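Local coordinates for 6-phosphogluconate dehydrogenase, NAD-binding (Mycolicibacterium smegmatis MC2 155, PDB 6SMT), which reduces imines to amines with S-enantioselectivity and binds NADPH in a Rossmann-type domain, at residues Leu29-His34 with Arg50-Leu55; Ala138-Ala143 with Asp157-Leu162. All coordinates share one frame; numbering follows the deposited sequence. Where two conformers were deposited one is given.

Contact 1: Leu29-His34 with Arg50-Leu55; sequences LLDAGH and RDRGAL
Two helix C-termini of the Rossmann-type NADPH-binding domain meet here: the end of helix 20-31, which runs on to strand 35-39, and that of helix 47-51, which leads into the edge strand 55-56. Each helix closes in a Schellman motif, with Gly33 and Gly53 adopting positive phi (91° and 120°) as the first residues to leave helical geometry. Within the first motif, His34 N bonds back to Leu29 O at 3.2 Å.

The apolar part of the contact is carried by Leu30, whose CG stands beside its own backbone N, anti to the carbonyl carbon, with CB directed at the second segment. Its two methyls divide the work. CD2 lies against the backbone at the Gly53-Ala54 peptide, 3.6 Å from Gly53 C, whereas CD1 reaches Arg52 CB at 3.9 Å and Ala54 CB at 4.1 Å. Leu30 also touches Val36, and Ala54 touches Val38, both on strand 35-39.

At the solvent-exposed end of the contact, the Arg52 chain bends at chi3 and brings NH2 within 3.4 Å of Asp31 OD1, a salt bridge whose hydrogen bond is weak. Carboxylate and guanidinium planes are turned 58° apart, which rules out a flat two-pronged pairing. A water bridges the same two side chains, donating to Asp31 OD1 at 2.7 Å and accepting from Arg52 NE at 2.7 Å. Helix 20-31 is the crossover between parallel strands 12-16 and 35-39, and helix 47-51 that between 35-39 and 55-56; such successive beta-alpha-beta units are the Rossmann arrangement.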
# COMPACT_ATOMS: atom_id res chain seq x y z
N LEU B 29 -20.23 -22.12 4.01
CA LEU B 29 -20.59 -23.18 4.96
C LEU B 29 -21.66 -24.06 4.30
O LEU B 29 -21.56 -25.31 4.44
CB LEU B 29 -21.10 -22.57 6.25
CG LEU B 29 -20.04 -21.79 7.03
CD1 LEU B 29 -20.74 -20.89 8.03
CD2 LEU B 29 -19.01 -22.74 7.65
N LEU B 30 -22.59 -23.46 3.56
CA LEU B 30 -23.60 -24.31 2.87
C LEU B 30 -22.94 -25.12 1.78
O LEU B 30 -23.32 -26.34 1.60
CB LEU B 30 -24.69 -23.42 2.28
CG LEU B 30 -25.69 -22.83 3.24
CD1 LEU B 30 -26.46 -21.72 2.52
CD2 LEU B 30 -26.66 -23.88 3.75
N ASP B 31 -22.03 -24.53 1.05
CA ASP B 31 -21.39 -25.27 -0.05
C ASP B 31 -20.59 -26.43 0.51
O ASP B 31 -20.51 -27.45 -0.26
CB ASP B 31 -20.46 -24.34 -0.80
CG ASP B 31 -21.07 -23.30 -1.65
OD1 ASP B 31 -22.31 -23.34 -1.91
OD2 ASP B 31 -20.28 -22.40 -2.13
N ALA B 32 -20.12 -26.41 1.75
CA ALA B 32 -19.31 -27.46 2.45
C ALA B 32 -20.23 -28.58 2.95
O ALA B 32 -19.71 -29.54 3.59
CB ALA B 32 -18.49 -26.90 3.58
N GLY B 33 -21.54 -28.36 2.89
CA GLY B 33 -22.50 -29.38 3.43
C GLY B 33 -22.91 -29.23 4.86
O GLY B 33 -23.48 -30.16 5.52
N HIS B 34 -22.58 -28.12 5.51
CA HIS B 34 -22.98 -27.93 6.89
C HIS B 34 -24.45 -27.59 6.98
O HIS B 34 -25.05 -27.11 6.02
CB HIS B 34 -22.11 -26.82 7.55
CG HIS B 34 -20.65 -27.10 7.47
ND1 HIS B 34 -20.07 -28.34 7.46
CD2 HIS B 34 -19.62 -26.23 7.32
CE1 HIS B 34 -18.74 -28.21 7.41
NE2 HIS B 34 -18.47 -26.95 7.28
N ARG B 50 -31.78 -19.02 2.29
CA ARG B 50 -32.79 -20.12 2.48
C ARG B 50 -32.94 -20.93 1.19
O ARG B 50 -32.94 -22.16 1.23
CB ARG B 50 -34.15 -19.55 2.91
CG ARG B 50 -34.19 -19.11 4.36
CD ARG B 50 -35.59 -19.18 5.02
NE ARG B 50 -36.34 -18.16 4.33
CZ ARG B 50 -36.50 -16.89 4.74
NH1 ARG B 50 -36.07 -16.46 5.91
NH2 ARG B 50 -37.17 -16.07 3.95
N ASP B 51 -32.94 -20.27 0.05
CA ASP B 51 -32.99 -20.97 -1.25
C ASP B 51 -31.78 -21.86 -1.49
O ASP B 51 -31.91 -22.89 -2.18
CB ASP B 51 -33.12 -19.98 -2.37
CG ASP B 51 -34.42 -19.16 -2.36
OD1 ASP B 51 -35.43 -19.48 -1.55
OD2 ASP B 51 -34.40 -18.20 -3.14
N ARG B 52 -30.63 -21.50 -0.93
CA ARG B 52 -29.39 -22.30 -1.06
C ARG B 52 -29.35 -23.42 -0.02
O ARG B 52 -28.37 -24.14 -0.05
CB ARG B 52 -28.16 -21.38 -0.96
CG ARG B 52 -28.14 -20.32 -2.06
CD ARG B 52 -26.92 -19.41 -2.09
NE ARG B 52 -25.69 -20.15 -2.38
CZ ARG B 52 -25.10 -20.23 -3.57
NH1 ARG B 52 -25.65 -19.64 -4.61
NH2 ARG B 52 -23.98 -20.93 -3.70
N GLY B 53 -30.28 -23.46 0.91
CA GLY B 53 -30.34 -24.52 1.93
C GLY B 53 -30.23 -24.11 3.33
O GLY B 53 -30.29 -24.95 4.21
N ALA B 54 -30.08 -22.81 3.61
CA ALA B 54 -30.02 -22.34 5.01
C ALA B 54 -31.38 -22.42 5.67
O ALA B 54 -32.44 -22.23 4.97
CB ALA B 54 -29.52 -20.92 5.10
N LEU B 55 -31.35 -22.71 6.96
CA LEU B 55 -32.49 -22.50 7.86
C LEU B 55 -32.46 -21.08 8.36
O LEU B 55 -31.37 -20.54 8.56
CB LEU B 55 -32.36 -23.45 9.06
CG LEU B 55 -32.23 -24.92 8.70
CD1 LEU B 55 -31.87 -25.79 9.91
CD2 LEU B 55 -33.58 -25.36 8.14
O HOH W 1 -24.51 -22.10 -0.96

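Contact 2: Ala138-Ala143 with Asp157-Leu162; sequences ASILFA and DTLGQL
Ile140, Leu159, Leu162 and Phe142 form the apolar centre. Ile140 places CG1 beside its backbone N and extends it (chi2 177°), so that CD1 arrives 3.8 Å from Leu159 CB, the two side chains crossing obliquely. Leu162 CD2 approaches Phe142 at the ring edge, near the ring plane, 3.7 Å from CE1; Phe149 and Leu156 of helix 146-156 also pack on Leu162.

That helix joins strands 139-143 and 161-164 as a beta-alpha-beta unit, and the pairing is parallel, as expected of neighbouring strands in such a unit: Ser139 is bridged with Gln161, and Ile140 with Leu162. Gln161 takes part through both its backbone N and its backbone O. Its N donates to Ala138 O at 2.9 Å from above the carbonyl plane, while its O accepts from Ile140 N at 2.9 Å, nearly along the C=O axis. The same oxygen receives a CA-H...O contact from Ser139 CA. Gly160, with phi 161°, lets the chain pass close beside Ala138, whose CB lies 3.5 Å from Leu159 O.

On the sheet face bearing Ser139 and Gln161, a water sits 2.7 Å from Ser139 OG and donates weakly to Gln161 O, and the side-chain NE2 of Gln161 hydrogen-bonds Arg136 O.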
# COMPACT_ATOMS: atom_id res chain seq x y z
N ALA B 138 -8.42 -17.12 1.15
CA ALA B 138 -8.86 -16.41 2.37
C ALA B 138 -7.93 -16.66 3.50
O ALA B 138 -7.32 -17.73 3.62
CB ALA B 138 -10.28 -16.83 2.74
N SER B 139 -7.93 -15.72 4.44
CA SER B 139 -7.16 -15.85 5.70
C SER B 139 -8.00 -15.32 6.84
O SER B 139 -8.46 -14.19 6.77
CB SER B 139 -5.86 -15.11 5.62
OG SER B 139 -5.19 -15.08 6.88
N ILE B 140 -8.11 -16.13 7.90
CA ILE B 140 -8.86 -15.75 9.12
C ILE B 140 -7.92 -16.03 10.28
O ILE B 140 -7.34 -17.14 10.41
CB ILE B 140 -10.22 -16.44 9.23
CG1 ILE B 140 -11.03 -16.33 7.95
CG2 ILE B 140 -10.95 -15.83 10.43
CD1 ILE B 140 -12.34 -17.07 8.01
N LEU B 141 -7.77 -15.04 11.16
CA LEU B 141 -6.95 -15.16 12.38
C LEU B 141 -7.87 -15.41 13.57
O LEU B 141 -9.00 -14.83 13.63
CB LEU B 141 -6.17 -13.86 12.64
CG LEU B 141 -5.48 -13.30 11.44
CD1 LEU B 141 -4.70 -12.06 11.87
CD2 LEU B 141 -4.54 -14.27 10.84
N PHE B 142 -7.39 -16.16 14.57
CA PHE B 142 -8.23 -16.49 15.73
C PHE B 142 -7.39 -16.39 16.97
O PHE B 142 -6.21 -16.63 16.99
CB PHE B 142 -8.74 -17.95 15.66
CG PHE B 142 -9.67 -18.21 14.50
CD1 PHE B 142 -9.14 -18.52 13.27
CD2 PHE B 142 -11.03 -18.14 14.64
CE1 PHE B 142 -9.95 -18.70 12.17
CE2 PHE B 142 -11.86 -18.37 13.54
CZ PHE B 142 -11.31 -18.67 12.33
N ALA B 143 -8.09 -16.07 18.06
CA ALA B 143 -7.48 -15.96 19.41
C ALA B 143 -8.46 -16.46 20.48
O ALA B 143 -9.67 -16.30 20.35
CB ALA B 143 -7.04 -14.54 19.72
N ASP B 157 -12.15 -24.62 8.73
CA ASP B 157 -11.22 -24.78 7.58
C ASP B 157 -11.93 -24.68 6.24
O ASP B 157 -11.24 -24.35 5.29
CB ASP B 157 -10.60 -26.17 7.60
CG ASP B 157 -9.35 -26.34 8.44
OD1 ASP B 157 -8.63 -25.32 8.62
OD2 ASP B 157 -9.12 -27.47 8.93
N THR B 158 -13.27 -24.82 6.20
CA THR B 158 -14.00 -24.65 4.95
C THR B 158 -14.03 -23.16 4.56
O THR B 158 -14.30 -22.88 3.40
CB THR B 158 -15.43 -25.20 5.04
OG1 THR B 158 -16.24 -24.45 5.92
CG2 THR B 158 -15.50 -26.60 5.60
N LEU B 159 -13.68 -22.24 5.46
CA LEU B 159 -13.81 -20.80 5.09
C LEU B 159 -12.53 -20.27 4.46
O LEU B 159 -12.57 -19.26 3.72
CB LEU B 159 -14.08 -20.03 6.37
CG LEU B 159 -15.37 -20.37 7.12
CD1 LEU B 159 -15.39 -19.63 8.42
CD2 LEU B 159 -16.54 -20.11 6.15
N GLY B 160 -11.39 -20.90 4.75
CA GLY B 160 -10.11 -20.30 4.35
C GLY B 160 -8.94 -20.86 5.13
O GLY B 160 -9.10 -21.83 5.88
N GLN B 161 -7.77 -20.34 4.91
CA GLN B 161 -6.59 -20.64 5.71
C GLN B 161 -6.71 -19.97 7.07
O GLN B 161 -7.18 -18.82 7.13
CB GLN B 161 -5.29 -20.16 5.05
CG GLN B 161 -5.14 -20.79 3.67
CD GLN B 161 -3.74 -20.82 3.15
OE1 GLN B 161 -2.83 -21.32 3.83
NE2 GLN B 161 -3.60 -20.38 1.91
N LEU B 162 -6.52 -20.76 8.11
CA LEU B 162 -6.72 -20.31 9.49
C LEU B 162 -5.41 -20.17 10.22
O LEU B 162 -4.44 -20.96 10.02
CB LEU B 162 -7.60 -21.32 10.21
CG LEU B 162 -8.82 -21.85 9.50
CD1 LEU B 162 -9.48 -22.85 10.43
CD2 LEU B 162 -9.77 -20.77 9.05
O HOH W 2 -4.63 -17.39 8.19

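From the N terminus, contact 1 comes first, its second segment returning to the end of helix 20-31 after strand 35-39, as helix 47-51 ends. It is complete before contact 2 opens, so the two are in series, neither nested nor crossed. In contact 2, the chain leaves strand 139-143, passes through helix 146-156 and returns alongside as strand 161-164. The centres are 19 Å apart, yet residues 29-34 and 157-162 touch: Thr158 CG2 lies 3.4 Å from His34 NE2, and Leu29 CD2 lies 3.9 Å from Leu159 CD2. The end of helix 20-31 thus touches both the turn leading into strand 55-56 and that leading into strand 161-164, the outermost strands within this chain.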